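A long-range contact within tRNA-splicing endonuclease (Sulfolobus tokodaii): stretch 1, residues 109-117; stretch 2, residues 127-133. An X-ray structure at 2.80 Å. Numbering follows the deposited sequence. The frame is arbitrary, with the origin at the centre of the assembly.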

# COMPACT_ATOMS: atom_id res chain seq x y z
N LYS B 109 -2.82 1.48 18.58
CA LYS B 109 -3.37 2.79 18.91
C LYS B 109 -3.47 3.61 17.62
O LYS B 109 -4.36 4.43 17.45
CB LYS B 109 -2.46 3.56 19.88
CG LYS B 109 -2.17 2.88 21.21
CD LYS B 109 -1.07 3.62 21.97
CE LYS B 109 -0.65 2.86 23.22
NZ LYS B 109 0.57 3.45 23.86
N TYR B 110 -2.53 3.36 16.71
CA TYR B 110 -2.48 4.08 15.45
C TYR B 110 -3.10 3.33 14.30
O TYR B 110 -3.07 3.79 13.16
CB TYR B 110 -1.02 4.42 15.11
CG TYR B 110 -0.26 5.00 16.28
CD1 TYR B 110 0.38 4.18 17.20
CD2 TYR B 110 -0.19 6.38 16.47
CE1 TYR B 110 1.08 4.71 18.29
CE2 TYR B 110 0.49 6.93 17.55
CZ TYR B 110 1.12 6.09 18.46
OH TYR B 110 1.80 6.64 19.52
N GLY B 111 -3.68 2.16 14.58
CA GLY B 111 -4.31 1.39 13.52
C GLY B 111 -3.30 0.72 12.61
O GLY B 111 -3.41 0.77 11.38
N ALA B 112 -2.31 0.08 13.22
CA ALA B 112 -1.27 -0.62 12.50
C ALA B 112 -0.75 -1.72 13.42
O ALA B 112 -1.13 -1.78 14.59
CB ALA B 112 -0.14 0.33 12.14
N ASP B 113 0.11 -2.59 12.90
CA ASP B 113 0.65 -3.67 13.71
C ASP B 113 1.75 -3.17 14.63
O ASP B 113 1.75 -3.46 15.82
CB ASP B 113 1.20 -4.78 12.82
CG ASP B 113 0.11 -5.48 12.03
OD1 ASP B 113 -0.90 -5.87 12.65
OD2 ASP B 113 0.28 -5.63 10.80
N PHE B 114 2.69 -2.41 14.08
CA PHE B 114 3.79 -1.92 14.89
C PHE B 114 4.06 -0.43 14.81
O PHE B 114 3.68 0.24 13.85
CB PHE B 114 5.07 -2.66 14.50
CG PHE B 114 4.95 -4.15 14.50
CD1 PHE B 114 5.12 -4.87 13.32
CD2 PHE B 114 4.67 -4.83 15.69
CE1 PHE B 114 5.01 -6.27 13.32
CE2 PHE B 114 4.57 -6.23 15.70
CZ PHE B 114 4.73 -6.95 14.51
N ALA B 115 4.71 0.07 15.85
CA ALA B 115 5.13 1.47 15.94
C ALA B 115 6.65 1.34 16.08
O ALA B 115 7.17 1.11 17.17
CB ALA B 115 4.54 2.13 17.15
N VAL B 116 7.36 1.47 14.97
CA VAL B 116 8.80 1.34 14.96
C VAL B 116 9.52 2.65 15.24
O VAL B 116 9.19 3.69 14.67
CB VAL B 116 9.26 0.78 13.60
CG1 VAL B 116 10.72 0.41 13.66
CG2 VAL B 116 8.43 -0.44 13.24
N TYR B 117 10.52 2.58 16.13
CA TYR B 117 11.32 3.75 16.53
C TYR B 117 12.83 3.60 16.32
O TYR B 117 13.39 2.52 16.51
CB TYR B 117 11.16 4.03 18.03
CG TYR B 117 9.78 4.41 18.50
CD1 TYR B 117 8.75 3.46 18.56
CD2 TYR B 117 9.50 5.71 18.87
CE1 TYR B 117 7.48 3.82 18.99
CE2 TYR B 117 8.23 6.08 19.30
CZ TYR B 117 7.22 5.13 19.35
OH TYR B 117 5.96 5.50 19.72
N PRO B 127 7.76 7.83 15.38
CA PRO B 127 7.37 6.44 15.12
C PRO B 127 6.92 6.11 13.71
O PRO B 127 6.02 6.75 13.17
CB PRO B 127 6.24 6.20 16.12
CG PRO B 127 6.25 7.41 17.03
CD PRO B 127 6.71 8.52 16.15
N TYR B 128 7.54 5.09 13.11
CA TYR B 128 7.14 4.65 11.79
C TYR B 128 6.09 3.58 12.05
O TYR B 128 6.27 2.73 12.90
CB TYR B 128 8.32 4.06 11.01
CG TYR B 128 9.36 5.09 10.67
CD1 TYR B 128 10.49 5.26 11.47
CD2 TYR B 128 9.17 5.96 9.60
CE1 TYR B 128 11.41 6.28 11.21
CE2 TYR B 128 10.08 6.98 9.33
CZ TYR B 128 11.19 7.14 10.14
OH TYR B 128 12.08 8.16 9.89
N LEU B 129 4.98 3.64 11.32
CA LEU B 129 3.92 2.67 11.49
C LEU B 129 4.06 1.58 10.44
O LEU B 129 4.15 1.86 9.25
CB LEU B 129 2.56 3.35 11.37
CG LEU B 129 1.92 3.84 12.67
CD1 LEU B 129 2.96 4.25 13.69
CD2 LEU B 129 1.00 4.99 12.33
N VAL B 130 4.06 0.33 10.89
CA VAL B 130 4.21 -0.78 9.97
C VAL B 130 3.05 -1.75 10.08
O VAL B 130 2.54 -2.03 11.16
CB VAL B 130 5.53 -1.58 10.22
CG1 VAL B 130 5.70 -2.67 9.16
CG2 VAL B 130 6.74 -0.66 10.20
N ILE B 131 2.64 -2.27 8.93
CA ILE B 131 1.57 -3.25 8.86
C ILE B 131 2.15 -4.46 8.15
O ILE B 131 2.53 -4.37 6.99
CB ILE B 131 0.37 -2.71 8.09
CG1 ILE B 131 -0.45 -1.79 9.00
CG2 ILE B 131 -0.45 -3.87 7.54
CD1 ILE B 131 -1.54 -1.05 8.30
N ALA B 132 2.24 -5.57 8.87
CA ALA B 132 2.79 -6.80 8.31
C ALA B 132 1.79 -7.48 7.37
O ALA B 132 0.59 -7.52 7.64
CB ALA B 132 3.19 -7.75 9.43
N LEU B 133 2.31 -8.02 6.27
CA LEU B 133 1.47 -8.68 5.29
C LEU B 133 2.11 -9.92 4.69
O LEU B 133 3.33 -10.04 4.62
CB LEU B 133 1.12 -7.69 4.18
CG LEU B 133 -0.37 -7.50 3.92
CD1 LEU B 133 -1.12 -7.23 5.23
CD2 LEU B 133 -0.54 -6.37 2.93

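Next to the Phe114-Val130 pair of these antiparallel strands a side chain joins the backbone bonds: Asp113 OD2 accepts a hydrogen bond from Ala132 N at 2.8 Å. Beside it, Val130 O receives two amides, a nearly straight bond from Phe114 N (2.9 Å) and a weak, bent one from Asp113 N (3.0 Å). Val130 N returns a bond to Phe114 O (3.0 Å), and two rungs along, Val116 and Tyr128 pair reciprocally, Val116 N to Tyr128 O and Tyr128 N to Val116 O, both 2.7 Å. Between these pairs lies the non-hydrogen-bonded pair Ala115 and Leu129.

Phe114, Val116, Tyr128 and Val130 share one face of the sheet; there the branched valines mesh, Val116 CG2 to Val130 CG2 at 3.5 Å. On the face of Ala115 and Leu129, the leucine extends to residues ahead of Phe114, with Leu129 CD2 3.5 Å from Tyr110 CB and Leu129 CG 4.1 Å from Ala112 CB. Ala112 CB also lies 3.8 Å from Ile131 CG1. Phe114 to Val116 and Leu129 to Ala132 are buried, which suits their apolar side chains. Gly111 has a phi of 74°, a value that favours glycine. At the far end, poorly ordered Pro127 lays its CB over the Tyr117 ring, 3.9 Å from the centroid. Together the stretches bury 650 Å².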